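Local coordinates for protein N-methyltransferase (Streptoalloteichus sp. ATCC 53650, PDB 5BSZ) that probably transfers a methyl group from S-adenosylmethionine to the amino nitrogen of a deoxysugar nucleotide on the route to kedarcidin, at residues V37-R42 / L65-F69; V131-A135 / A219-C225; G169-L175 / A189-D195. All coordinates share one frame; numbering follows the deposited sequence.

Contact 1: residues V37-R42 / L65-F69; sequences VRRVVR and LVEHF
Phe69 pushes its ring against one side of the helix carrying Val37, Arg38, Val41 and Arg42, and this is where the packing is tight. Its CE1 lies 3.8 Å from Val41 CG1, the methyl coming in obliquely to the ring, while Arg38 CA sits at the ring edge, in its plane, 3.9 Å from Phe69 CE2. The CG of Phe69 stands anti to the carbonyl carbon (chi1 -60°), which swings the ring from its own backbone toward the helix. Beside it, Leu65 reaches across with CD2, 4.0 Å from Val37 CB, the two side chains crossing at about a right angle. The Leu65 carbonyl takes both His68 N and Phe69 N, so the turn after helix 60-65 delivers the histidine and the phenylalanine together. In the Rossmann-like methyltransferase fold that helix links strands 50-54 and 71-76, and helix 30-44 packs next to it on the same sheet: Val37 and Phe69 both touch Leu51, and Val41 touches Val143 and Val145. With an alanine here in place of Phe69 the ring is gone, which would probably open a gap beside Val41 CG1 and leave the Arg42 guanidinium freer to turn. That guanidinium marks the passage to the looser side. Arg42 NH2 stands 4.2 Å above the Phe69 ring plane, toward the rim, with the two planes 47° apart. Arg42 NH2 also comes within 2.7 Å of His68 O, at too poor an angle for a hydrogen bond, while NE is held by Ala48 O. Farther out, among partly exposed residues, Arg38 CD rests over the centre of the His68 ring, 3.8 Å from its centroid, as a CH-pi contact; beyond CD the Arg38 chain bends at chi3 (80°), and its NE forms a salt bridge with Glu35.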
ATOM      1  N   VAL A  37     -14.425  31.723 -21.898  1.00 17.25           N
ATOM      2  CA  VAL A  37     -13.896  31.467 -23.232  1.00 17.83           C
ATOM      3  C   VAL A  37     -14.804  32.148 -24.279  1.00 15.36           C
ATOM      4  O   VAL A  37     -14.321  32.889 -25.132  1.00 19.63           O
ATOM      5  CB  VAL A  37     -13.835  29.943 -23.530  1.00 22.71           C
ATOM      6  CG1 VAL A  37     -13.386  29.709 -24.980  1.00 20.61           C
ATOM      7  CG2 VAL A  37     -12.875  29.242 -22.561  1.00 20.89           C
ATOM      8  N   ARG A  38     -16.104  31.912 -24.193  1.00 18.24           N
ATOM      9  CA  ARG A  38     -17.069  32.442 -25.161  1.00 21.63           C
ATOM     10  C   ARG A  38     -16.918  33.972 -25.281  1.00 19.17           C
ATOM     11  O   ARG A  38     -16.807  34.554 -26.367  1.00 21.24           O
ATOM     12  CB  ARG A  38     -18.506  32.074 -24.748  1.00 23.14           C
ATOM     13  CG  ARG A  38     -19.584  32.693 -25.662  1.00 24.93           C
ATOM     14  CD  ARG A  38     -20.977  32.718 -25.033  1.00 30.11           C
ATOM     15  NE  ARG A  38     -21.025  33.857 -24.130  1.00 31.95           N
ATOM     16  CZ  ARG A  38     -21.131  35.129 -24.537  1.00 33.43           C
ATOM     17  NH1 ARG A  38     -21.357  35.436 -25.816  1.00 30.83           N
ATOM     18  NH2 ARG A  38     -21.054  36.096 -23.630  1.00 31.24           N
ATOM     19  N   ARG A  39     -16.863  34.609 -24.120  1.00 22.52           N
ATOM     20  CA  ARG A  39     -16.844  36.062 -24.001  1.00 24.44           C
ATOM     21  C   ARG A  39     -15.571  36.643 -24.566  1.00 24.97           C
ATOM     22  O   ARG A  39     -15.614  37.579 -25.375  1.00 20.98           O
ATOM     23  CB  ARG A  39     -17.018  36.456 -22.529  1.00 30.61           C
ATOM     24  CG  ARG A  39     -17.057  37.937 -22.220  1.00 44.84           C
ATOM     25  CD  ARG A  39     -16.924  38.181 -20.718  1.00 49.69           C
ATOM     26  NE  ARG A  39     -15.894  39.191 -20.498  1.00 53.46           N
ATOM     27  CZ  ARG A  39     -15.871  40.057 -19.495  1.00 63.56           C
ATOM     28  NH1 ARG A  39     -14.882  40.936 -19.420  1.00 74.08           N
ATOM     29  NH2 ARG A  39     -16.812  40.037 -18.562  1.00 72.56           N
ATOM     30  N   VAL A  40     -14.419  36.116 -24.150  1.00 22.11           N
ATOM     31  CA  VAL A  40     -13.140  36.633 -24.605  1.00 18.37           C
ATOM     32  C   VAL A  40     -12.969  36.420 -26.133  1.00 22.67           C
ATOM     33  O   VAL A  40     -12.399  37.240 -26.850  1.00 21.59           O
ATOM     34  CB  VAL A  40     -11.986  35.924 -23.840  1.00 25.72           C
ATOM     35  CG1 VAL A  40     -10.679  36.152 -24.541  1.00 31.98           C
ATOM     36  CG2 VAL A  40     -11.896  36.394 -22.389  1.00 26.88           C
ATOM     37  N   VAL A  41     -13.419  35.277 -26.639  1.00 18.02           N
ATOM     38  CA  VAL A  41     -13.386  34.984 -28.080  1.00 17.35           C
ATOM     39  C   VAL A  41     -14.345  35.921 -28.881  1.00 17.39           C
ATOM     40  O   VAL A  41     -13.936  36.537 -29.856  1.00 21.88           O
ATOM     41  CB  VAL A  41     -13.752  33.502 -28.335  1.00 17.38           C
ATOM     42  CG1 VAL A  41     -14.015  33.232 -29.826  1.00 16.43           C
ATOM     43  CG2 VAL A  41     -12.597  32.610 -27.848  1.00 19.10           C
ATOM     44  N   ARG A  42     -15.593  36.041 -28.452  1.00 22.67           N
ATOM     45  CA  ARG A  42     -16.558  36.841 -29.195  1.00 22.42           C
ATOM     46  C   ARG A  42     -16.233  38.328 -29.168  1.00 26.93           C
ATOM     47  O   ARG A  42     -16.432  39.016 -30.176  1.00 27.44           O
ATOM     48  CB  ARG A  42     -17.963  36.533 -28.746  1.00 23.77           C
ATOM     49  CG  ARG A  42     -18.451  35.146 -29.150  1.00 22.26           C
ATOM     50  CD  ARG A  42     -18.861  35.134 -30.618  1.00 24.85           C
ATOM     51  NE  ARG A  42     -19.310  33.813 -31.074  1.00 21.41           N
ATOM     52  CZ  ARG A  42     -20.450  33.232 -30.723  1.00 23.36           C
ATOM     53  NH1 ARG A  42     -21.316  33.814 -29.911  1.00 31.98           N
ATOM     54  NH2 ARG A  42     -20.764  32.041 -31.189  1.00 26.74           N
ATOM     55  N   LEU A  65     -19.691  24.690 -24.608  1.00 23.62           N
ATOM     56  CA  LEU A  65     -19.280  25.576 -25.659  1.00 21.54           C
ATOM     57  C   LEU A  65     -19.967  25.314 -27.015  1.00 23.13           C
ATOM     58  O   LEU A  65     -20.113  26.233 -27.814  1.00 23.42           O
ATOM     59  CB  LEU A  65     -17.788  25.463 -25.780  1.00 20.72           C
ATOM     60  CG  LEU A  65     -17.069  26.220 -24.630  1.00 22.34           C
ATOM     61  CD1 LEU A  65     -15.688  25.610 -24.521  1.00 22.29           C
ATOM     62  CD2 LEU A  65     -16.904  27.699 -24.875  1.00 25.34           C
ATOM     63  N   VAL A  66     -20.386  24.081 -27.261  1.00 24.33           N
ATOM     64  CA  VAL A  66     -20.827  23.711 -28.578  1.00 24.22           C
ATOM     65  C   VAL A  66     -22.091  24.452 -28.997  1.00 24.97           C
ATOM     66  O   VAL A  66     -22.302  24.596 -30.195  1.00 22.05           O
ATOM     67  CB  VAL A  66     -21.087  22.197 -28.829  1.00 25.18           C
ATOM     68  CG1 VAL A  66     -19.816  21.387 -28.782  1.00 37.01           C
ATOM     69  CG2 VAL A  66     -22.247  21.652 -27.983  1.00 28.98           C
ATOM     70  N   GLU A  67     -22.927  24.898 -28.065  1.00 27.76           N
ATOM     71  CA  GLU A  67     -24.097  25.721 -28.446  1.00 32.72           C
ATOM     72  C   GLU A  67     -23.647  26.974 -29.194  1.00 31.68           C
ATOM     73  O   GLU A  67     -24.299  27.486 -30.127  1.00 29.47           O
ATOM     74  CB  GLU A  67     -24.865  26.201 -27.212  1.00 44.39           C
ATOM     75  CG  GLU A  67     -24.768  25.328 -25.974  1.00 54.44           C
ATOM     76  CD  GLU A  67     -25.752  25.777 -24.902  1.00 64.65           C
ATOM     77  OE1 GLU A  67     -26.027  24.945 -24.019  1.00 48.43           O
ATOM     78  OE2 GLU A  67     -26.259  26.934 -24.951  1.00 71.11           O
ATOM     79  N   HIS A  68     -22.498  27.491 -28.772  1.00 23.65           N
ATOM     80  CA  HIS A  68     -22.022  28.752 -29.351  1.00 22.33           C
ATOM     81  C   HIS A  68     -21.063  28.496 -30.483  1.00 19.89           C
ATOM     82  O   HIS A  68     -20.946  29.314 -31.394  1.00 23.11           O
ATOM     83  CB  HIS A  68     -21.417  29.621 -28.228  1.00 23.42           C
ATOM     84  CG  HIS A  68     -22.382  29.844 -27.106  1.00 24.95           C
ATOM     85  ND1 HIS A  68     -23.577  30.516 -27.291  1.00 26.67           N
ATOM     86  CD2 HIS A  68     -22.405  29.382 -25.827  1.00 25.29           C
ATOM     87  CE1 HIS A  68     -24.269  30.503 -26.162  1.00 26.63           C
ATOM     88  NE2 HIS A  68     -23.573  29.838 -25.255  1.00 29.58           N
ATOM     89  N   PHE A  69     -20.343  27.378 -30.400  1.00 21.41           N
ATOM     90  CA  PHE A  69     -19.270  27.086 -31.329  1.00 19.50           C
ATOM     91  C   PHE A  69     -19.583  25.710 -31.903  1.00 21.64           C
ATOM     92  O   PHE A  69     -18.959  24.719 -31.533  1.00 20.60           O
ATOM     93  CB  PHE A  69     -17.903  27.121 -30.647  1.00 24.84           C
ATOM     94  CG  PHE A  69     -17.586  28.457 -30.033  1.00 23.92           C
ATOM     95  CD1 PHE A  69     -17.135  29.505 -30.808  1.00 26.83           C
ATOM     96  CD2 PHE A  69     -17.757  28.650 -28.675  1.00 23.10           C
ATOM     97  CE1 PHE A  69     -16.856  30.733 -30.227  1.00 30.52           C
ATOM     98  CE2 PHE A  69     -17.489  29.862 -28.075  1.00 17.89           C
ATOM     99  CZ  PHE A  69     -17.034  30.913 -28.848  1.00 26.38           C
TER

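Contact 2: residues V131-A135 / A219-C225; sequences VRAMA and ALAAAGC
A Schellman motif closes helix 213-222, and just ahead of its glycine Ala223 presses its methyl onto Ala135 and Val131 of helix 124-135. Cys225 N returns to Leu220 O and Gly224 N to Ala221 O, with Gly224 taking the positive phi (76°) of the C-prime position. Small residues let the backbones come close: the CA atoms of Arg132 and Ala223 are 4.8 Å apart. Ala223 CB fits between two side chains, 3.7 Å from Ala135 CB and 3.8 Å from Val131 CG1. Ala135 CB is also 3.5 Å from Ala223 O, and Cys225 SG approaches the same Ala135 CB at 4.1 Å. One turn back along helix 124-135, Val131 splits its branches between partners. With CG1 anti to the backbone N (chi1 172°), this methyl faces Ala219 O and Leu220 CD2 as well as Ala223, while Val131 CG2 meets Ala219 CB at 3.9 Å. The interface is therefore van der Waals in nature, built from methyls against methyls and carbonyls. At its margin Arg132, bent at chi2 and chi3, brings NH1 to 3.9 Å from Ala222 CB, which lies at the edge of the guanidinium. Val131 and Ala135 also touch Leu144 of strand 143-146, and Leu220 leans on Pro227 of strand 225-230. The contact thus pairs the helix between strands 110-113 and 143-146 with the one leading into the edge strand 225-230, two neighbours covering the sheet of strand order 3-2-1-4-5-7-6 that is the hallmark of the class I methyltransferase fold.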
ATOM      1  N   VAL A 131       2.137  26.116 -27.126  1.00 16.49           N
ATOM      2  CA  VAL A 131       1.425  27.311 -27.549  1.00 16.63           C
ATOM      3  C   VAL A 131       1.564  27.480 -29.062  1.00 17.82           C
ATOM      4  O   VAL A 131       0.616  27.903 -29.751  1.00 18.47           O
ATOM      5  CB  VAL A 131       1.950  28.529 -26.774  1.00 19.43           C
ATOM      6  CG1 VAL A 131       1.361  29.812 -27.324  1.00 22.12           C
ATOM      7  CG2 VAL A 131       1.579  28.369 -25.288  1.00 17.08           C
ATOM      8  N   ARG A 132       2.732  27.125 -29.578  1.00 16.93           N
ATOM      9  CA  ARG A 132       2.898  27.107 -31.027  1.00 22.75           C
ATOM     10  C   ARG A 132       1.950  26.133 -31.724  1.00 22.82           C
ATOM     11  O   ARG A 132       1.352  26.438 -32.784  1.00 17.11           O
ATOM     12  CB  ARG A 132       4.351  26.815 -31.374  1.00 25.21           C
ATOM     13  CG  ARG A 132       4.817  27.418 -32.690  1.00 39.52           C
ATOM     14  CD  ARG A 132       6.228  28.043 -32.571  1.00 53.16           C
ATOM     15  NE  ARG A 132       7.090  27.258 -31.674  1.00 57.12           N
ATOM     16  CZ  ARG A 132       7.765  27.687 -30.593  1.00 52.20           C
ATOM     17  NH1 ARG A 132       7.780  28.986 -30.201  1.00 29.50           N
ATOM     18  NH2 ARG A 132       8.439  26.750 -29.895  1.00 33.36           N
ATOM     19  N   ALA A 133       1.840  24.931 -31.170  1.00 21.35           N
ATOM     20  CA  ALA A 133       1.005  23.928 -31.803  1.00 19.42           C
ATOM     21  C   ALA A 133      -0.441  24.394 -31.781  1.00 22.02           C
ATOM     22  O   ALA A 133      -1.124  24.155 -32.753  1.00 23.87           O
ATOM     23  CB  ALA A 133       1.098  22.573 -31.114  1.00 20.44           C
ATOM     24  N   MET A 134      -0.916  24.955 -30.656  1.00 20.09           N
ATOM     25  CA  MET A 134      -2.210  25.629 -30.588  1.00 17.39           C
ATOM     26  C   MET A 134      -2.396  26.745 -31.637  1.00 19.78           C
ATOM     27  O   MET A 134      -3.405  26.762 -32.326  1.00 18.38           O
ATOM     28  CB  MET A 134      -2.543  26.187 -29.190  1.00 16.42           C
ATOM     29  CG  MET A 134      -2.698  25.029 -28.175  1.00 21.52           C
ATOM     30  SD  MET A 134      -2.735  25.719 -26.507  1.00 24.76           S
ATOM     31  CE  MET A 134      -2.489  24.147 -25.680  1.00 40.21           C
ATOM     32  N   ALA A 135      -1.432  27.667 -31.711  1.00 20.26           N
ATOM     33  CA  ALA A 135      -1.461  28.816 -32.629  1.00 19.39           C
ATOM     34  C   ALA A 135      -1.512  28.421 -34.114  1.00 19.87           C
ATOM     35  O   ALA A 135      -2.149  29.131 -34.902  1.00 24.46           O
ATOM     36  CB  ALA A 135      -0.240  29.705 -32.376  1.00 18.63           C
ATOM     37  N   ALA A 219       5.521  33.054 -24.702  1.00 18.60           N
ATOM     38  CA  ALA A 219       5.136  31.918 -25.506  1.00 19.80           C
ATOM     39  C   ALA A 219       4.139  32.341 -26.571  1.00 16.40           C
ATOM     40  O   ALA A 219       4.234  31.817 -27.692  1.00 23.83           O
ATOM     41  CB  ALA A 219       4.516  30.794 -24.636  1.00 19.59           C
ATOM     42  N   LEU A 220       3.203  33.203 -26.195  1.00 19.84           N
ATOM     43  CA  LEU A 220       2.202  33.766 -27.134  1.00 24.02           C
ATOM     44  C   LEU A 220       2.853  34.571 -28.264  1.00 25.90           C
ATOM     45  O   LEU A 220       2.607  34.307 -29.439  1.00 21.81           O
ATOM     46  CB  LEU A 220       1.162  34.593 -26.395  1.00 22.66           C
ATOM     47  CG  LEU A 220       0.176  33.713 -25.633  1.00 21.89           C
ATOM     48  CD1 LEU A 220      -0.597  34.507 -24.622  1.00 24.35           C
ATOM     49  CD2 LEU A 220      -0.850  33.053 -26.543  1.00 22.04           C
ATOM     50  N   ALA A 221       3.728  35.509 -27.901  1.00 25.83           N
ATOM     51  CA  ALA A 221       4.469  36.325 -28.868  1.00 23.12           C
ATOM     52  C   ALA A 221       5.325  35.490 -29.811  1.00 29.01           C
ATOM     53  O   ALA A 221       5.302  35.715 -31.015  1.00 26.82           O
ATOM     54  CB  ALA A 221       5.361  37.310 -28.128  1.00 26.77           C
ATOM     55  N   ALA A 222       6.065  34.515 -29.286  1.00 29.45           N
ATOM     56  CA  ALA A 222       6.829  33.618 -30.133  1.00 23.94           C
ATOM     57  C   ALA A 222       5.969  32.729 -31.000  1.00 28.76           C
ATOM     58  O   ALA A 222       6.458  32.235 -32.001  1.00 22.44           O
ATOM     59  CB  ALA A 222       7.783  32.771 -29.316  1.00 26.01           C
ATOM     60  N   ALA A 223       4.709  32.522 -30.635  1.00 25.47           N
ATOM     61  CA  ALA A 223       3.783  31.757 -31.485  1.00 27.35           C
ATOM     62  C   ALA A 223       3.073  32.644 -32.507  1.00 30.54           C
ATOM     63  O   ALA A 223       2.109  32.193 -33.140  1.00 27.25           O
ATOM     64  CB  ALA A 223       2.741  31.067 -30.618  1.00 25.84           C
ATOM     65  N   GLY A 224       3.495  33.902 -32.637  1.00 31.00           N
ATOM     66  CA  GLY A 224       2.915  34.817 -33.625  1.00 31.74           C
ATOM     67  C   GLY A 224       1.551  35.359 -33.243  1.00 34.13           C
ATOM     68  O   GLY A 224       0.732  35.687 -34.111  1.00 34.03           O
ATOM     69  N   CYS A 225       1.289  35.434 -31.937  1.00 24.07           N
ATOM     70  CA  CYS A 225       0.059  36.011 -31.409  1.00 27.65           C
ATOM     71  C   CYS A 225       0.379  37.267 -30.606  1.00 30.75           C
ATOM     72  O   CYS A 225       1.398  37.317 -29.923  1.00 32.74           O
ATOM     73  CB  CYS A 225      -0.659  35.029 -30.474  1.00 23.63           C
ATOM     74  SG  CYS A 225      -1.217  33.544 -31.349  1.00 23.22           S
TER

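Contact 3: residues G169-L175 / A189-D195; sequences GRTVVRL and AHYLAAD
Thr171 and Ala194, Val173 and Leu192, and Leu175 and His190 are the hydrogen-bonded pairs here, each joined by two backbone bonds. The shortest of these backbone bonds, His190 N to Leu175 O at 2.8 Å, is also the straightest, with 174° at the hydrogen. Between them lie the non-hydrogen-bonded pairs Val172 with Ala193 and Arg174 with Tyr191, where the CA atoms draw closer and CA-H...O contacts such as Val172 CA to Leu192 O (3.4 Å) supplement the bonding. The strands are the two arms of a beta hairpin, central in a four-stranded antiparallel sheet: Val172 and Arg174 bond on to strand 160-166, and Ala189, Tyr191 and Ala193 to strand 198-209. Among the charged groups, Arg170 runs alongside Asp195 and forms a salt bridge through NH1 to OD1 at 2.6 Å, although the hydrogen-bond geometry is weak; OD2 is taken by Thr197. Arg174 meets Tyr191 in two ways, over the ring face and at the hydroxyl. Extended from a CG anti to the backbone N (chi1 -179°), it lays CG over one face of Tyr191, 4.0 Å from the centroid. Arg174 NE to Tyr191 OH, at 3.1 Å, lies near the guanidinium plane but is bent (137°), and the same oxygen is also hydrogen-bonded to Asp20. Apolar contacts occur on both faces: Val172 CG2 meets Ala193 CB at 4.0 Å on the side of Tyr191, while Val173 CG2 reaches Leu192 CB at 3.7 Å on the other. There Thr171, Leu175 and Leu192 pack against a second subunit, and His190 meets Tyr11 of a third edge-to-face.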
ATOM      1  N   GLY A 169     -25.305   1.887  -1.204  1.00 42.19           N
ATOM      2  CA  GLY A 169     -24.362   0.756  -1.230  1.00 47.09           C
ATOM      3  C   GLY A 169     -22.903   1.049  -1.602  1.00 38.97           C
ATOM      4  O   GLY A 169     -22.139   0.109  -1.769  1.00 34.26           O
ATOM      5  N   ARG A 170     -22.527   2.321  -1.738  1.00 38.08           N
ATOM      6  CA  ARG A 170     -21.182   2.764  -2.125  1.00 38.78           C
ATOM      7  C   ARG A 170     -20.878   4.166  -1.578  1.00 36.18           C
ATOM      8  O   ARG A 170     -21.714   5.068  -1.628  1.00 32.57           O
ATOM      9  CB  ARG A 170     -21.038   2.759  -3.636  1.00 45.55           C
ATOM     10  CG  ARG A 170     -19.638   3.076  -4.144  1.00 55.76           C
ATOM     11  CD  ARG A 170     -19.396   2.383  -5.479  1.00 60.80           C
ATOM     12  NE  ARG A 170     -18.231   2.898  -6.198  1.00 70.28           N
ATOM     13  CZ  ARG A 170     -17.020   2.336  -6.222  1.00 80.52           C
ATOM     14  NH1 ARG A 170     -16.757   1.217  -5.552  1.00 87.64           N
ATOM     15  NH2 ARG A 170     -16.041   2.895  -6.929  1.00 69.89           N
ATOM     16  N   THR A 171     -19.709   4.313  -0.971  1.00 28.62           N
ATOM     17  CA  THR A 171     -19.200   5.570  -0.430  1.00 27.85           C
ATOM     18  C   THR A 171     -17.769   5.779  -0.967  1.00 28.61           C
ATOM     19  O   THR A 171     -16.975   4.858  -0.941  1.00 25.27           O
ATOM     20  CB  THR A 171     -19.142   5.521   1.100  1.00 25.01           C
ATOM     21  OG1 THR A 171     -20.450   5.546   1.646  1.00 30.48           O
ATOM     22  CG2 THR A 171     -18.458   6.710   1.683  1.00 27.35           C
ATOM     23  N   VAL A 172     -17.441   6.975  -1.456  1.00 26.91           N
ATOM     24  CA  VAL A 172     -16.084   7.306  -1.884  1.00 27.24           C
ATOM     25  C   VAL A 172     -15.623   8.551  -1.171  1.00 25.27           C
ATOM     26  O   VAL A 172     -16.329   9.552  -1.153  1.00 30.48           O
ATOM     27  CB  VAL A 172     -16.068   7.555  -3.411  1.00 27.27           C
ATOM     28  CG1 VAL A 172     -14.682   7.914  -3.916  1.00 28.00           C
ATOM     29  CG2 VAL A 172     -16.598   6.318  -4.107  1.00 29.60           C
ATOM     30  N   VAL A 173     -14.460   8.492  -0.537  1.00 19.44           N
ATOM     31  CA  VAL A 173     -13.876   9.643   0.072  1.00 21.14           C
ATOM     32  C   VAL A 173     -12.581   9.987  -0.625  1.00 21.02           C
ATOM     33  O   VAL A 173     -11.871   9.089  -1.094  1.00 22.49           O
ATOM     34  CB  VAL A 173     -13.632   9.397   1.567  1.00 28.78           C
ATOM     35  CG1 VAL A 173     -14.932   8.974   2.223  1.00 28.16           C
ATOM     36  CG2 VAL A 173     -12.627   8.283   1.760  1.00 28.54           C
ATOM     37  N   ARG A 174     -12.267  11.275  -0.652  1.00 20.25           N
ATOM     38  CA  ARG A 174     -11.089  11.799  -1.326  1.00 22.25           C
ATOM     39  C   ARG A 174     -10.343  12.771  -0.468  1.00 20.68           C
ATOM     40  O   ARG A 174     -10.940  13.596   0.213  1.00 24.25           O
ATOM     41  CB  ARG A 174     -11.501  12.520  -2.631  1.00 28.28           C
ATOM     42  CG  ARG A 174     -10.342  13.105  -3.439  1.00 31.00           C
ATOM     43  CD  ARG A 174     -10.803  13.813  -4.724  1.00 42.72           C
ATOM     44  NE  ARG A 174      -9.703  14.260  -5.597  1.00 43.56           N
ATOM     45  CZ  ARG A 174      -9.048  15.413  -5.472  1.00 48.25           C
ATOM     46  NH1 ARG A 174      -9.366  16.261  -4.506  1.00 54.71           N
ATOM     47  NH2 ARG A 174      -8.065  15.724  -6.317  1.00 50.25           N
ATOM     48  N   LEU A 175      -9.015  12.708  -0.491  1.00 18.76           N
ATOM     49  CA  LEU A 175      -8.202  13.655   0.255  1.00 17.92           C
ATOM     50  C   LEU A 175      -7.048  14.043  -0.652  1.00 25.61           C
ATOM     51  O   LEU A 175      -6.437  13.170  -1.268  1.00 22.65           O
ATOM     52  CB  LEU A 175      -7.654  13.011   1.521  1.00 17.22           C
ATOM     53  CG  LEU A 175      -6.853  13.804   2.518  1.00 18.59           C
ATOM     54  CD1 LEU A 175      -7.754  14.933   2.997  1.00 22.14           C
ATOM     55  CD2 LEU A 175      -6.355  12.991   3.724  1.00 21.50           C
ATOM     56  N   ALA A 189      -3.277  13.030  -4.540  1.00 18.11           N
ATOM     57  CA  ALA A 189      -4.706  12.757  -4.372  1.00 19.44           C
ATOM     58  C   ALA A 189      -4.851  11.280  -3.948  1.00 24.23           C
ATOM     59  O   ALA A 189      -4.281  10.411  -4.583  1.00 21.10           O
ATOM     60  CB  ALA A 189      -5.461  12.958  -5.692  1.00 18.74           C
ATOM     61  N   HIS A 190      -5.580  11.021  -2.866  1.00 20.88           N
ATOM     62  CA  HIS A 190      -5.880   9.660  -2.412  1.00 19.47           C
ATOM     63  C   HIS A 190      -7.383   9.528  -2.375  1.00 21.75           C
ATOM     64  O   HIS A 190      -8.107  10.471  -2.007  1.00 22.13           O
ATOM     65  CB  HIS A 190      -5.300   9.371  -1.030  1.00 18.84           C
ATOM     66  CG  HIS A 190      -3.814   9.257  -1.014  1.00 21.73           C
ATOM     67  ND1 HIS A 190      -3.153   8.078  -0.720  1.00 20.72           N
ATOM     68  CD2 HIS A 190      -2.851  10.175  -1.279  1.00 20.94           C
ATOM     69  CE1 HIS A 190      -1.852   8.290  -0.765  1.00 23.58           C
ATOM     70  NE2 HIS A 190      -1.644   9.550  -1.109  1.00 20.45           N
ATOM     71  N   TYR A 191      -7.842   8.368  -2.810  1.00 18.86           N
ATOM     72  CA  TYR A 191      -9.233   7.950  -2.674  1.00 20.31           C
ATOM     73  C   TYR A 191      -9.368   6.636  -1.886  1.00 23.56           C
ATOM     74  O   TYR A 191      -8.535   5.718  -2.078  1.00 18.33           O
ATOM     75  CB  TYR A 191      -9.801   7.652  -4.046  1.00 24.14           C
ATOM     76  CG  TYR A 191      -9.922   8.815  -4.970  1.00 33.99           C
ATOM     77  CD1 TYR A 191      -8.822   9.307  -5.657  1.00 38.90           C
ATOM     78  CD2 TYR A 191     -11.159   9.412  -5.179  1.00 44.92           C
ATOM     79  CE1 TYR A 191      -8.947  10.390  -6.524  1.00 46.60           C
ATOM     80  CE2 TYR A 191     -11.302  10.469  -6.054  1.00 49.30           C
ATOM     81  CZ  TYR A 191     -10.194  10.960  -6.709  1.00 46.43           C
ATOM     82  OH  TYR A 191     -10.372  12.015  -7.574  1.00 63.69           O
ATOM     83  N   LEU A 192     -10.394   6.545  -1.026  1.00 20.37           N
ATOM     84  CA  LEU A 192     -10.894   5.239  -0.551  1.00 20.76           C
ATOM     85  C   LEU A 192     -12.331   5.006  -1.029  1.00 18.98           C
ATOM     86  O   LEU A 192     -13.162   5.907  -0.935  1.00 21.11           O
ATOM     87  CB  LEU A 192     -10.836   5.142   0.974  1.00 17.68           C
ATOM     88  CG  LEU A 192      -9.551   5.483   1.701  1.00 21.87           C
ATOM     89  CD1 LEU A 192      -9.816   5.789   3.165  1.00 24.84           C
ATOM     90  CD2 LEU A 192      -8.606   4.310   1.544  1.00 22.68           C
ATOM     91  N   ALA A 193     -12.605   3.831  -1.581  1.00 18.59           N
ATOM     92  CA  ALA A 193     -13.963   3.459  -1.938  1.00 21.18           C
ATOM     93  C   ALA A 193     -14.339   2.144  -1.298  1.00 19.86           C
ATOM     94  O   ALA A 193     -13.531   1.229  -1.309  1.00 21.90           O
ATOM     95  CB  ALA A 193     -14.101   3.304  -3.429  1.00 22.33           C
ATOM     96  N   ALA A 194     -15.615   2.027  -0.919  1.00 20.45           N
ATOM     97  CA  ALA A 194     -16.142   0.833  -0.302  1.00 23.94           C
ATOM     98  C   ALA A 194     -17.543   0.561  -0.835  1.00 25.33           C
ATOM     99  O   ALA A 194     -18.322   1.494  -0.977  1.00 29.79           O
ATOM    100  CB  ALA A 194     -16.135   0.995   1.200  1.00 22.52           C
ATOM    101  N   ASP A 195     -17.770  -0.673  -1.279  1.00 30.35           N
ATOM    102  CA  ASP A 195     -19.103  -1.162  -1.661  1.00 37.72           C
ATOM    103  C   ASP A 195     -19.156  -2.645  -1.340  1.00 37.89           C
ATOM    104  O   ASP A 195     -18.289  -3.145  -0.617  1.00 32.96           O
ATOM    105  CB  ASP A 195     -19.388  -0.938  -3.153  1.00 36.38           C
ATOM    106  CG  ASP A 195     -18.361  -1.575  -4.071  1.00 39.14           C
ATOM    107  OD1 ASP A 195     -18.168  -0.974  -5.132  1.00 41.31           O
ATOM    108  OD2 ASP A 195     -17.729  -2.632  -3.809  1.00 35.68           O
TER
HETATM  109  O   HOH W   1     -14.823  -0.676  -3.809  1.00 37.08           O

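In the fold
From the N terminus, contact 1 comes first: helix 30-44 meets the turn after helix 60-65, closing a short loop around strand 50-54, the first strand of the methyltransferase sheet along the chain. That loop is complete before contact 2 opens at helix 124-135. The chain then leaves the Rossmann-like sheet, runs through the antiparallel sheet and returns with helix 213-222, where contact 2 closes its long loop. Contact 3, the hairpin pairing 169-175 with 189-195, is nested inside this excursion. Contacts 1 and 2 have centres about 20 Å apart, both in the Rossmann-like part; contact 3 lies about 41 Å from contact 2, centre to centre, beyond the chain's centre, where subunits assemble.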